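Local coordinates for restriction endonuclease UbaLAI (PDB 5O63), which is a monomeric Type IIE restriction endonuclease that cleaves DNA and binds its cognate sequence through an N-terminal B3 domain, the part described here, at residues Lys9-Ser14 and Ile110-Arg115; Ala26-Pro31 and Leu142-Ala147; Gly36-Leu41 and Asn100-Asp105. One frame throughout, in Å; residues are numbered along the deposited sequence. Where two conformers were deposited one is given.

Interaction 1 of 3, residues Lys9-Ser14 and Ile110-Arg115; sequences KELVRS and IFLFAR
Val12 and Ala114 make the closest touch between residues 9-14 and 110-115, with Val12 CG2 lying 3.7 Å from Ala114 CB. The helix segment runs across the strand at 72°, and the two short axes come within 10.2 Å. Val12 presents a single methyl to two residues of the strand. CG2 reaches Ala114 on one hand and Leu112 CD2, 4.1 Å away, on the other. The valine torsion (chi1 168°) turns CG1 anti to the backbone N and leaves CG2 beside that N, where it can serve both partners. The Val12 and Leu112 side chains cross at about a right angle.

At Leu11, one residue earlier, the packing is looser. Leu11 CD2 and Leu112 CD2 are 4.5 Å apart, a methyl facing a methyl. Leu112 was deposited in two conformers, so its contacts here describe one of them. Tyr124 of the neighbouring strand 121-128 touches Leu11, Val12 and Ala114, and so closes the seam from that strand. On its other flank Leu112 packs against Ala22 and Met24 of strand 19-28.

The other side of the helix belongs to solvent. Lys9 and Glu10 are exposed there. The Glu10 and Arg13 side chains are not modelled past CG, which is consistent with mobile ends. Near the end of the helix Ser14 OG turns back onto its own backbone and donates to Leu11 O at 2.6 Å. Its approach is tilted from the carbonyl plane, and the bond stays within the helix segment.

All four touching residues are buried and apolar. This is an amphipathic helix laid on the sheet of the B3 domain. The helix is held to the strand by methyl packing, a chemistry that fixes position by shape and not by directional bonds.

Interaction 2 of 3, residues Ala26-Pro31 and Leu142-Ala147; sequences AKVLTP and LCFGEA. With nucleotides of chain D.
Phe144 and Cys143, at the end of helix 136-144, pack against Ala26 and Val28 on strand 19-28 of the B3 pseudobarrel. The small methyl of Ala26 is shared between them. Its CB lies 4.0 Å from Cys143 SG and 4.2 Å from Phe144 CE2. The same corner of the ring also meets Val28, with CE2 4.3 Å from Val28 CG2. The ring tip reaches the strand backbone, where CZ sits 3.7 Å from Ala26 O. Both the valine methyl and the carbonyl oxygen approach the ring obliquely. The contact is nonpolar packing, with one backbone oxygen lying beside a ring carbon.

The Phe144 torsion explains this reach. CG stands anti to the carbonyl carbon (chi1 -70°), and from there the ring extends across to the strand. The Cys143 thiol is turned the same way, next to its own backbone N.

The next shell steadies these groups. Phe140, one helical turn back, stacks on Phe144, while Val156 of the edge strand 155-159 touches both Ala26 and Phe144. Cys143 O is hydrogen-bonded to Arg158 NH2. The helix then stops at Gly145, whose positive phi (94°) carries the chain away; a CB there would run into the carbonyl O of Phe144.

Farther along, residues 26-31 head for the DNA. Lys27, whose side chain leaves from the other side of the strand, forms a salt bridge with Asp33, and Asp33 also holds Thr30 N. Residues 26-31 thus pack on the helix at their start and meet phosphates near their end. Thr30 CG2 lies 3.4 Å from OP2 of DC3 of chain D, and Thr30 OG1 donates a hydrogen bond of 2.6 Å to OP2 of DC4 of chain D.

Interaction 3 of 3, residues Gly36-Leu41 and Asn100-Asp105; sequences GRHGVL and NERNYD. With nucleotides of chain D; nucleotides of chain C.
Gly36 and Asn100 bring the two loop backbones nearest, with their CA atoms 8.4 Å apart, so a water and long side chains must span the gap. Water 1 is the bridge. It accepts from Arg37 N at 2.9 Å and donates to Asn100 OD1 at 2.8 Å. Asn100 OD1 is also hydrogen-bonded to Ser35 N.

The second meeting point is His38 with Arg102. The guanidinium turns its edge to the histidine, with Arg102 NH2 3.8 Å from His38 ND1, and the ring and guanidinium planes stand nearly perpendicular (83°). The polar ends of both groups are engaged by other partners. His38 ND1 bonds to Asn32 O, while Arg102 NH2 forms a salt bridge with Asp34 and Arg102 NE bonds to Pro31 O. Both side chains are therefore tied to the turn that precedes Gly36.

The far side of the loop reads the major-groove edges of the DNA. Arg37 grips one guanine with two donors. NE gives to O6 of DG7 of chain D at 2.7 Å, and NH2 gives to N7 of the same base at 3.0 Å, almost straight (172°). A bend at chi2 (-81°) lays the guanidinium with one face over N7 of DG6 of chain D. That same N7 accepts from His38 NE2 at 2.8 Å, near the plane of the imidazole ring. The pairing partner of DG7, DC3 of chain C, donates from N4 to Arg37 O at 2.9 Å, so the side chain and the backbone carbonyl of Arg37 read both halves of one base pair.

The 100-105 loop probably acts in the second shell, through a water and the arginine that shares partners with the recognition turn. With both ring nitrogens of His38 facing acceptors, the imidazole may well be protonated, which would suit a guanine N7.

Interactions 1 and 2 belong to the core, and interaction 3 lies between loops at the DNA surface. The first two lay helices against neighbouring strands of one sheet, and they touch directly where Ile110 CD1 meets Cys143 SG. Both rely on apolar packing. Interaction 3 depends on water, charge and base edges. It joins interaction 2 through Lys27 NZ to Leu41 O and through the packing of Leu29 on Val40, so residues 26-31 lead from the packed barrel to the recognition turn. Interactions 2 and 3 share the DNA, one at phosphates and the other at bases. Interaction 1 stays well away from the DNA.

Interaction 1 of 3, residues Lys9-Ser14 and Ile110-Arg115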
loop_
_atom_site.group_PDB
_atom_site.type_symbol
_atom_site.label_atom_id
_atom_site.label_comp_id
_atom_site.label_asym_id
_atom_site.label_seq_id
_atom_site.Cartn_x
_atom_site.Cartn_y
_atom_site.Cartn_z
ATOM N N LYS A 9 7.757 8.598 -9.656
ATOM C CA LYS A 9 8.942 9.410 -9.529
ATOM C C LYS A 9 8.699 10.570 -8.548
ATOM O O LYS A 9 9.566 10.917 -7.753
ATOM C CB LYS A 9 9.398 9.921 -10.937
ATOM C CG LYS A 9 9.973 8.785 -11.769
ATOM C CD LYS A 9 10.503 9.224 -13.173
ATOM C CE LYS A 9 11.695 10.083 -13.065
ATOM N NZ LYS A 9 11.288 11.485 -12.785
ATOM N N GLU A 10 7.502 11.129 -8.577
ATOM C CA GLU A 10 7.154 12.243 -7.716
ATOM C C GLU A 10 7.124 11.795 -6.227
ATOM O O GLU A 10 7.558 12.521 -5.295
ATOM C CB GLU A 10 5.784 12.791 -8.152
ATOM C CG GLU A 10 5.500 14.236 -7.683
ATOM N N LEU A 11 6.622 10.590 -6.015
ATOM C CA LEU A 11 6.529 10.069 -4.642
ATOM C C LEU A 11 7.952 9.852 -4.083
ATOM O O LEU A 11 8.263 10.198 -2.897
ATOM C CB LEU A 11 5.691 8.779 -4.654
ATOM C CG LEU A 11 5.356 8.075 -3.362
ATOM C CD1 LEU A 11 4.934 9.101 -2.330
ATOM C CD2 LEU A 11 4.188 7.182 -3.684
ATOM N N VAL A 12 8.851 9.313 -4.919
ATOM C CA VAL A 12 10.224 9.075 -4.438
ATOM C C VAL A 12 10.928 10.402 -4.200
ATOM O O VAL A 12 11.591 10.620 -3.164
ATOM C CB VAL A 12 10.971 8.143 -5.399
ATOM C CG1 VAL A 12 12.416 8.108 -5.117
ATOM C CG2 VAL A 12 10.335 6.731 -5.299
ATOM N N ARG A 13 10.793 11.323 -5.151
ATOM C CA ARG A 13 11.424 12.619 -4.957
ATOM C C ARG A 13 10.872 13.321 -3.687
ATOM O O ARG A 13 11.619 14.094 -3.076
ATOM C CB ARG A 13 11.247 13.487 -6.211
ATOM C CG ARG A 13 9.947 14.258 -6.206
ATOM N N SER A 14 9.644 12.993 -3.238
ATOM C CA SER A 14 9.083 13.726 -2.111
ATOM C C SER A 14 9.779 13.252 -0.842
ATOM O O SER A 14 9.687 13.911 0.202
ATOM C CB SER A 14 7.550 13.561 -1.996
ATOM O OG SER A 14 7.160 12.239 -1.724
ATOM N N ILE A 110 -2.058 2.578 -2.062
ATOM C CA ILE A 110 -0.962 2.311 -2.976
ATOM C C ILE A 110 0.305 2.108 -2.158
ATOM O O ILE A 110 0.640 2.939 -1.334
ATOM C CB ILE A 110 -0.743 3.430 -3.978
ATOM C CG1 ILE A 110 -2.008 3.686 -4.802
ATOM C CG2 ILE A 110 0.552 3.099 -4.854
ATOM C CD1 ILE A 110 -1.857 4.878 -5.674
ATOM N N PHE A 111 1.003 0.997 -2.396
ATOM C CA PHE A 111 2.312 0.777 -1.811
ATOM C C PHE A 111 3.291 0.733 -2.975
ATOM O O PHE A 111 3.034 0.106 -3.987
ATOM C CB PHE A 111 2.395 -0.540 -1.048
ATOM C CG PHE A 111 1.475 -0.652 0.149
ATOM C CD1 PHE A 111 2.007 -0.467 1.411
ATOM C CD2 PHE A 111 0.124 -1.045 -0.006
ATOM C CE1 PHE A 111 1.173 -0.598 2.546
ATOM C CE2 PHE A 111 -0.697 -1.161 1.137
ATOM C CZ PHE A 111 -0.141 -0.937 2.371
ATOM N N LEU A 112 4.433 1.377 -2.816
ATOM C CA LEU A 112 5.456 1.364 -3.855
ATOM C C LEU A 112 6.743 0.898 -3.195
ATOM O O LEU A 112 7.072 1.390 -2.110
ATOM C CB LEU A 112 5.653 2.765 -4.431
ATOM C CG LEU A 112 6.517 2.940 -5.670
ATOM C CD1 LEU A 112 5.710 2.504 -6.866
ATOM C CD2 LEU A 112 7.033 4.427 -5.792
ATOM N N PHE A 113 7.450 -0.050 -3.811
ATOM C CA PHE A 113 8.780 -0.415 -3.350
ATOM C C PHE A 113 9.731 0.116 -4.382
ATOM O O PHE A 113 9.656 -0.281 -5.540
ATOM C CB PHE A 113 8.968 -1.928 -3.152
ATOM C CG PHE A 113 10.377 -2.274 -2.714
ATOM C CD1 PHE A 113 10.776 -2.081 -1.407
ATOM C CD2 PHE A 113 11.309 -2.720 -3.640
ATOM C CE1 PHE A 113 12.085 -2.373 -1.001
ATOM C CE2 PHE A 113 12.604 -3.027 -3.252
ATOM C CZ PHE A 113 12.992 -2.854 -1.926
ATOM N N ALA A 114 10.573 1.059 -4.007
ATOM C CA ALA A 114 11.490 1.634 -4.996
ATOM C C ALA A 114 12.955 1.339 -4.697
ATOM O O ALA A 114 13.394 1.392 -3.554
ATOM C CB ALA A 114 11.254 3.129 -5.103
ATOM N N ARG A 115 13.717 1.017 -5.746
ATOM C CA ARG A 115 15.173 1.098 -5.704
ATOM C C ARG A 115 15.565 2.519 -6.075
ATOM O O ARG A 115 15.043 3.097 -7.039
ATOM C CB ARG A 115 15.810 0.100 -6.666
ATOM C CG ARG A 115 15.264 -1.304 -6.597
ATOM C CD ARG A 115 16.081 -2.184 -5.693
ATOM N NE ARG A 115 15.473 -3.504 -5.580
ATOM C CZ ARG A 115 15.762 -4.376 -4.619
ATOM N NH1 ARG A 115 16.660 -4.062 -3.691
ATOM N NH2 ARG A 115 15.154 -5.557 -4.580
#

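Interaction 2 of 3, residues Ala26-Pro31 and Leu142-Ala147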
loop_
_atom_site.group_PDB
_atom_site.type_symbol
_atom_site.label_atom_id
_atom_site.label_comp_id
_atom_site.label_asym_id
_atom_site.label_seq_id
_atom_site.Cartn_x
_atom_site.Cartn_y
_atom_site.Cartn_z
ATOM N N ALA A 26 -1.247 -2.056 -5.450
ATOM C CA ALA A 26 -2.373 -1.137 -5.199
ATOM C C ALA A 26 -3.617 -1.971 -5.008
ATOM O O ALA A 26 -3.838 -2.973 -5.707
ATOM C CB ALA A 26 -2.570 -0.182 -6.317
ATOM N N LYS A 27 -4.420 -1.543 -4.058
ATOM C CA LYS A 27 -5.597 -2.326 -3.630
ATOM C C LYS A 27 -6.772 -1.377 -3.421
ATOM O O LYS A 27 -6.689 -0.371 -2.696
ATOM C CB LYS A 27 -5.345 -3.122 -2.342
ATOM C CG LYS A 27 -6.530 -4.047 -2.006
ATOM C CD LYS A 27 -6.456 -4.585 -0.549
ATOM C CE LYS A 27 -7.633 -5.571 -0.332
ATOM N NZ LYS A 27 -7.757 -5.958 1.167
ATOM N N VAL A 28 -7.898 -1.695 -4.070
ATOM C CA VAL A 28 -9.161 -1.081 -3.684
ATOM C C VAL A 28 -9.657 -1.796 -2.452
ATOM O O VAL A 28 -9.836 -3.042 -2.457
ATOM C CB VAL A 28 -10.236 -1.216 -4.826
ATOM C CG1 VAL A 28 -11.520 -0.569 -4.433
ATOM C CG2 VAL A 28 -9.654 -0.640 -6.162
ATOM N N LEU A 29 -9.804 -1.037 -1.371
ATOM C CA LEU A 29 -10.083 -1.676 -0.077
ATOM C C LEU A 29 -11.466 -2.322 -0.099
ATOM O O LEU A 29 -12.349 -1.926 -0.913
ATOM C CB LEU A 29 -10.032 -0.675 1.094
ATOM C CG LEU A 29 -8.621 -0.045 1.236
ATOM C CD1 LEU A 29 -8.703 0.691 2.622
ATOM C CD2 LEU A 29 -7.546 -1.086 1.121
ATOM N N THR A 30 -11.692 -3.264 0.822
ATOM C CA THR A 30 -13.065 -3.745 1.083
ATOM C C THR A 30 -13.560 -3.056 2.350
ATOM O O THR A 30 -12.694 -2.527 3.132
ATOM C CB THR A 30 -13.155 -5.289 1.290
ATOM O OG1 THR A 30 -12.672 -5.664 2.594
ATOM C CG2 THR A 30 -12.267 -6.048 0.248
ATOM N N PRO A 31 -14.836 -3.049 2.634
ATOM C CA PRO A 31 -15.358 -2.252 3.744
ATOM C C PRO A 31 -14.720 -2.666 5.064
ATOM O O PRO A 31 -14.518 -1.763 5.949
ATOM C CB PRO A 31 -16.869 -2.534 3.726
ATOM C CG PRO A 31 -17.125 -2.609 2.146
ATOM C CD PRO A 31 -15.940 -3.449 1.707
ATOM N N LEU A 142 -4.538 5.904 -12.673
ATOM C CA LEU A 142 -3.103 5.680 -12.890
ATOM C C LEU A 142 -2.667 4.258 -12.592
ATOM O O LEU A 142 -1.787 3.767 -13.267
ATOM C CB LEU A 142 -2.212 6.578 -12.019
ATOM C CG LEU A 142 -2.485 8.031 -11.857
ATOM C CD1 LEU A 142 -1.639 8.582 -10.736
ATOM C CD2 LEU A 142 -2.060 8.579 -13.125
ATOM N N CYS A 143 -3.235 3.617 -11.564
ATOM C CA CYS A 143 -2.795 2.293 -11.187
ATOM C C CYS A 143 -3.413 1.192 -12.035
ATOM O O CYS A 143 -2.786 0.148 -12.249
ATOM C CB CYS A 143 -3.170 1.987 -9.741
ATOM S SG CYS A 143 -2.243 3.083 -8.593
ATOM N N PHE A 144 -4.666 1.404 -12.475
ATOM C CA PHE A 144 -5.440 0.316 -13.114
ATOM C C PHE A 144 -5.851 0.602 -14.575
ATOM O O PHE A 144 -6.326 -0.301 -15.288
ATOM C CB PHE A 144 -6.713 0.040 -12.298
ATOM C CG PHE A 144 -6.455 -0.594 -10.970
ATOM C CD1 PHE A 144 -6.339 -1.995 -10.856
ATOM C CD2 PHE A 144 -6.261 0.203 -9.821
ATOM C CE1 PHE A 144 -6.106 -2.596 -9.625
ATOM C CE2 PHE A 144 -6.059 -0.411 -8.583
ATOM C CZ PHE A 144 -5.962 -1.814 -8.480
ATOM N N GLY A 145 -5.749 1.853 -15.005
ATOM C CA GLY A 145 -6.267 2.287 -16.295
ATOM C C GLY A 145 -7.679 2.874 -16.332
ATOM O O GLY A 145 -8.359 2.889 -15.329
ATOM N N GLU A 146 -8.142 3.301 -17.517
ATOM C CA GLU A 146 -9.480 3.920 -17.683
ATOM C C GLU A 146 -10.571 2.951 -18.115
ATOM O O GLU A 146 -11.758 3.239 -18.032
ATOM C CB GLU A 146 -9.415 5.057 -18.701
ATOM C CG GLU A 146 -8.387 6.095 -18.402
ATOM C CD GLU A 146 -8.833 7.051 -17.308
ATOM O OE1 GLU A 146 -9.920 6.831 -16.720
ATOM O OE2 GLU A 146 -8.088 8.030 -17.014
ATOM N N ALA A 147 -10.171 1.774 -18.533
ATOM C CA ALA A 147 -11.142 0.860 -19.111
ATOM C C ALA A 147 -11.839 -0.031 -18.073
ATOM O O ALA A 147 -12.900 -0.538 -18.343
ATOM C CB ALA A 147 -10.468 0.008 -20.160
ATOM P P DC D 4 -16.115 -7.185 3.350
ATOM O OP1 DC D 4 -17.243 -6.587 2.557
ATOM O OP2 DC D 4 -14.935 -6.270 3.707
ATOM O "O5'" DC D 4 -16.632 -7.745 4.732
ATOM C "C5'" DC D 4 -17.832 -8.652 4.712
ATOM C "C4'" DC D 4 -18.162 -9.089 6.106
ATOM O "O4'" DC D 4 -17.096 -9.906 6.623
ATOM C "C3'" DC D 4 -18.293 -7.899 7.083
ATOM O "O3'" DC D 4 -19.609 -7.945 7.657
ATOM C "C2'" DC D 4 -17.228 -8.182 8.159
ATOM C "C1'" DC D 4 -17.038 -9.712 7.979
ATOM N N1 DC D 4 -15.713 -10.158 8.425
ATOM C C2 DC D 4 -15.602 -10.846 9.650
ATOM O O2 DC D 4 -16.647 -11.160 10.304
ATOM N N3 DC D 4 -14.359 -11.217 10.068
ATOM C C4 DC D 4 -13.261 -10.887 9.353
ATOM N N4 DC D 4 -12.064 -11.245 9.869
ATOM C C5 DC D 4 -13.348 -10.168 8.092
ATOM C C6 DC D 4 -14.585 -9.800 7.688
ATOM P P DC D 3 -11.875 -9.461 -1.137
ATOM O OP1 DC D 3 -12.888 -8.964 -2.156
ATOM O OP2 DC D 3 -10.540 -8.776 -0.951
ATOM O "O5'" DC D 3 -12.587 -9.537 0.279
ATOM C "C5'" DC D 3 -13.837 -10.151 0.359
ATOM C "C4'" DC D 3 -14.281 -10.273 1.773
ATOM O "O4'" DC D 3 -13.421 -11.184 2.490
ATOM C "C3'" DC D 3 -14.240 -8.978 2.574
ATOM O "O3'" DC D 3 -15.571 -8.437 2.525
ATOM C "C2'" DC D 3 -13.835 -9.466 3.995
ATOM C "C1'" DC D 3 -13.868 -10.994 3.835
ATOM N N1 DC D 3 -13.022 -11.705 4.743
ATOM C C2 DC D 3 -13.617 -12.540 5.703
ATOM O O2 DC D 3 -14.864 -12.692 5.679
ATOM N N3 DC D 3 -12.829 -13.154 6.642
ATOM C C4 DC D 3 -11.504 -12.944 6.657
ATOM N N4 DC D 3 -10.787 -13.605 7.560
ATOM C C5 DC D 3 -10.856 -12.057 5.688
ATOM C C6 DC D 3 -11.655 -11.475 4.752
#

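Interaction 3 of 3, residues Gly36-Leu41 and Asn100-Asp105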
loop_
_atom_site.group_PDB
_atom_site.type_symbol
_atom_site.label_atom_id
_atom_site.label_comp_id
_atom_site.label_asym_id
_atom_site.label_seq_id
_atom_site.Cartn_x
_atom_site.Cartn_y
_atom_site.Cartn_z
ATOM N N GLY A 36 -5.932 -0.150 10.933
ATOM C CA GLY A 36 -5.322 -1.114 11.825
ATOM C C GLY A 36 -6.233 -1.844 12.841
ATOM O O GLY A 36 -5.855 -2.933 13.274
ATOM N N ARG A 37 -7.397 -1.286 13.142
ATOM C CA ARG A 37 -8.346 -2.038 13.937
ATOM C C ARG A 37 -8.615 -3.388 13.241
ATOM O O ARG A 37 -8.497 -4.454 13.845
ATOM C CB ARG A 37 -9.657 -1.221 14.104
ATOM C CG ARG A 37 -10.519 -1.713 15.320
ATOM C CD ARG A 37 -11.350 -2.941 14.974
ATOM N NE ARG A 37 -12.335 -3.233 16.054
ATOM C CZ ARG A 37 -13.616 -2.817 16.063
ATOM N NH1 ARG A 37 -14.104 -2.114 15.026
ATOM N NH2 ARG A 37 -14.419 -3.090 17.108
ATOM N N HIS A 38 -8.880 -3.338 11.925
ATOM C CA HIS A 38 -8.878 -4.511 11.087
ATOM C C HIS A 38 -7.703 -4.608 10.124
ATOM O O HIS A 38 -7.406 -5.714 9.637
ATOM C CB HIS A 38 -10.164 -4.526 10.220
ATOM C CG HIS A 38 -11.394 -4.648 11.037
ATOM N ND1 HIS A 38 -12.626 -4.236 10.555
ATOM C CD2 HIS A 38 -11.613 -5.131 12.287
ATOM C CE1 HIS A 38 -13.552 -4.470 11.471
ATOM N NE2 HIS A 38 -12.968 -5.016 12.533
ATOM N N GLY A 39 -7.029 -3.469 9.879
ATOM C CA GLY A 39 -5.861 -3.475 8.973
ATOM C C GLY A 39 -6.292 -3.569 7.523
ATOM O O GLY A 39 -7.503 -3.622 7.234
ATOM N N VAL A 40 -5.300 -3.580 6.664
ATOM C CA VAL A 40 -5.573 -3.854 5.258
ATOM C C VAL A 40 -5.150 -5.293 5.034
ATOM O O VAL A 40 -3.985 -5.665 5.189
ATOM C CB VAL A 40 -4.818 -2.884 4.346
ATOM C CG1 VAL A 40 -4.922 -3.372 2.869
ATOM C CG2 VAL A 40 -5.409 -1.478 4.507
ATOM N N LEU A 41 -6.119 -6.107 4.560
ATOM C CA LEU A 41 -5.853 -7.525 4.359
ATOM C C LEU A 41 -4.984 -7.700 3.073
ATOM O O LEU A 41 -5.271 -7.059 2.060
ATOM C CB LEU A 41 -7.195 -8.311 4.203
ATOM C CG LEU A 41 -6.975 -9.818 4.035
ATOM C CD1 LEU A 41 -6.396 -10.494 5.310
ATOM C CD2 LEU A 41 -8.403 -10.414 3.711
ATOM N N ASN A 100 -9.633 5.150 8.065
ATOM C CA ASN A 100 -10.663 4.715 8.991
ATOM C C ASN A 100 -12.080 5.231 8.635
ATOM O O ASN A 100 -13.093 4.639 9.069
ATOM C CB ASN A 100 -10.249 5.161 10.402
ATOM C CG ASN A 100 -9.105 4.351 10.907
ATOM O OD1 ASN A 100 -8.954 3.155 10.577
ATOM N ND2 ASN A 100 -8.221 5.006 11.704
ATOM N N GLU A 101 -12.157 6.304 7.859
ATOM C CA GLU A 101 -13.437 6.906 7.541
ATOM C C GLU A 101 -14.177 6.033 6.538
ATOM O O GLU A 101 -13.696 5.856 5.446
ATOM C CB GLU A 101 -13.232 8.323 6.998
ATOM C CG GLU A 101 -12.972 9.355 8.118
ATOM C CD GLU A 101 -14.207 9.790 8.897
ATOM O OE1 GLU A 101 -15.337 9.590 8.407
ATOM O OE2 GLU A 101 -14.045 10.368 10.008
ATOM N N ARG A 102 -15.343 5.514 6.912
ATOM C CA ARG A 102 -16.032 4.488 6.102
ATOM C C ARG A 102 -17.118 4.995 5.126
ATOM O O ARG A 102 -17.641 4.188 4.356
ATOM C CB ARG A 102 -16.699 3.455 7.045
ATOM C CG ARG A 102 -15.723 2.601 7.849
ATOM C CD ARG A 102 -14.726 1.868 6.893
ATOM N NE ARG A 102 -14.243 0.563 7.384
ATOM C CZ ARG A 102 -13.634 0.327 8.570
ATOM N NH1 ARG A 102 -13.400 1.339 9.500
ATOM N NH2 ARG A 102 -13.293 -0.938 8.855
ATOM N N ASN A 103 -17.455 6.277 5.148
ATOM C CA ASN A 103 -18.602 6.765 4.356
ATOM C C ASN A 103 -18.274 7.355 2.978
ATOM O O ASN A 103 -19.088 8.092 2.382
ATOM C CB ASN A 103 -19.329 7.823 5.184
ATOM C CG ASN A 103 -20.038 7.231 6.371
ATOM O OD1 ASN A 103 -20.752 6.236 6.243
ATOM N ND2 ASN A 103 -19.815 7.815 7.540
ATOM N N TYR A 104 -17.058 7.092 2.496
ATOM C CA TYR A 104 -16.559 7.762 1.292
ATOM C C TYR A 104 -15.972 6.752 0.372
ATOM O O TYR A 104 -14.955 7.013 -0.314
ATOM C CB TYR A 104 -15.515 8.838 1.654
ATOM C CG TYR A 104 -16.162 9.838 2.554
ATOM C CD1 TYR A 104 -15.991 9.762 3.925
ATOM C CD2 TYR A 104 -17.028 10.801 2.048
ATOM C CE1 TYR A 104 -16.655 10.668 4.788
ATOM C CE2 TYR A 104 -17.673 11.704 2.881
ATOM C CZ TYR A 104 -17.484 11.629 4.252
ATOM O OH TYR A 104 -18.130 12.515 5.083
ATOM N N ASP A 105 -16.571 5.565 0.332
ATOM C CA ASP A 105 -16.010 4.504 -0.538
ATOM C C ASP A 105 -16.255 4.818 -2.021
ATOM O O ASP A 105 -17.242 5.510 -2.343
ATOM C CB ASP A 105 -16.631 3.157 -0.194
ATOM C CG ASP A 105 -16.030 2.504 1.062
ATOM O OD1 ASP A 105 -16.487 1.396 1.416
ATOM O OD2 ASP A 105 -15.038 3.061 1.639
ATOM P P DG D 6 -20.433 -6.107 14.839
ATOM O OP1 DG D 6 -21.796 -6.473 15.292
ATOM O OP2 DG D 6 -20.120 -4.778 14.270
ATOM O "O5'" DG D 6 -19.398 -6.303 16.059
ATOM C "C5'" DG D 6 -19.456 -7.418 16.896
ATOM C "C4'" DG D 6 -18.367 -7.307 17.952
ATOM O "O4'" DG D 6 -17.092 -7.613 17.300
ATOM C "C3'" DG D 6 -18.205 -5.906 18.555
ATOM O "O3'" DG D 6 -17.856 -6.052 19.902
ATOM C "C2'" DG D 6 -16.926 -5.404 17.838
ATOM C "C1'" DG D 6 -16.152 -6.706 17.730
ATOM N N9 DG D 6 -15.071 -6.603 16.787
ATOM C C8 DG D 6 -15.048 -5.917 15.569
ATOM N N7 DG D 6 -13.852 -5.930 14.992
ATOM C C5 DG D 6 -13.052 -6.656 15.887
ATOM C C6 DG D 6 -11.668 -6.925 15.852
ATOM O O6 DG D 6 -10.829 -6.597 14.956
ATOM N N1 DG D 6 -11.235 -7.656 16.947
ATOM C C2 DG D 6 -12.069 -8.077 17.981
ATOM N N2 DG D 6 -11.488 -8.780 18.952
ATOM N N3 DG D 6 -13.379 -7.793 18.049
ATOM C C4 DG D 6 -13.796 -7.069 16.997
ATOM P P DG D 7 -18.616 -5.264 21.090
ATOM O OP1 DG D 7 -19.905 -5.738 21.307
ATOM O OP2 DG D 7 -18.275 -3.837 20.895
ATOM O "O5'" DG D 7 -17.686 -5.675 22.302
ATOM C "C5'" DG D 7 -17.572 -7.055 22.696
ATOM C "C4'" DG D 7 -16.215 -7.260 23.374
ATOM O "O4'" DG D 7 -15.148 -7.236 22.357
ATOM C "C3'" DG D 7 -15.835 -6.204 24.393
ATOM O "O3'" DG D 7 -15.189 -6.848 25.456
ATOM C "C2'" DG D 7 -14.847 -5.287 23.610
ATOM C "C1'" DG D 7 -14.149 -6.307 22.733
ATOM N N9 DG D 7 -13.647 -5.737 21.521
ATOM C C8 DG D 7 -14.384 -5.083 20.559
ATOM N N7 DG D 7 -13.634 -4.663 19.558
ATOM C C5 DG D 7 -12.362 -5.096 19.874
ATOM C C6 DG D 7 -11.131 -4.941 19.145
ATOM O O6 DG D 7 -10.936 -4.378 18.044
ATOM N N1 DG D 7 -10.060 -5.515 19.831
ATOM C C2 DG D 7 -10.172 -6.197 21.041
ATOM N N2 DG D 7 -9.012 -6.688 21.598
ATOM N N3 DG D 7 -11.324 -6.365 21.687
ATOM C C4 DG D 7 -12.352 -5.755 21.073
ATOM P P DC C 3 -0.614 -4.005 15.747
ATOM O OP1 DC C 3 0.781 -4.560 15.803
ATOM O OP2 DC C 3 -1.381 -4.269 14.520
ATOM O "O5'" DC C 3 -1.384 -4.732 16.941
ATOM C "C5'" DC C 3 -0.727 -4.742 18.259
ATOM C "C4'" DC C 3 -1.687 -5.332 19.283
ATOM O "O4'" DC C 3 -2.870 -4.532 19.332
ATOM C "C3'" DC C 3 -2.215 -6.706 19.023
ATOM O "O3'" DC C 3 -1.277 -7.694 19.382
ATOM C "C2'" DC C 3 -3.422 -6.767 19.967
ATOM C "C1'" DC C 3 -3.941 -5.364 19.840
ATOM N N1 DC C 3 -5.107 -5.204 18.927
ATOM C C2 DC C 3 -6.357 -5.487 19.431
ATOM O O2 DC C 3 -6.437 -5.981 20.559
ATOM N N3 DC C 3 -7.428 -5.204 18.684
ATOM C C4 DC C 3 -7.291 -4.733 17.404
ATOM N N4 DC C 3 -8.404 -4.470 16.719
ATOM C C5 DC C 3 -6.001 -4.446 16.836
ATOM C C6 DC C 3 -4.931 -4.681 17.666
HETATM O O HOH W 1 -8.095 1.550 12.745
#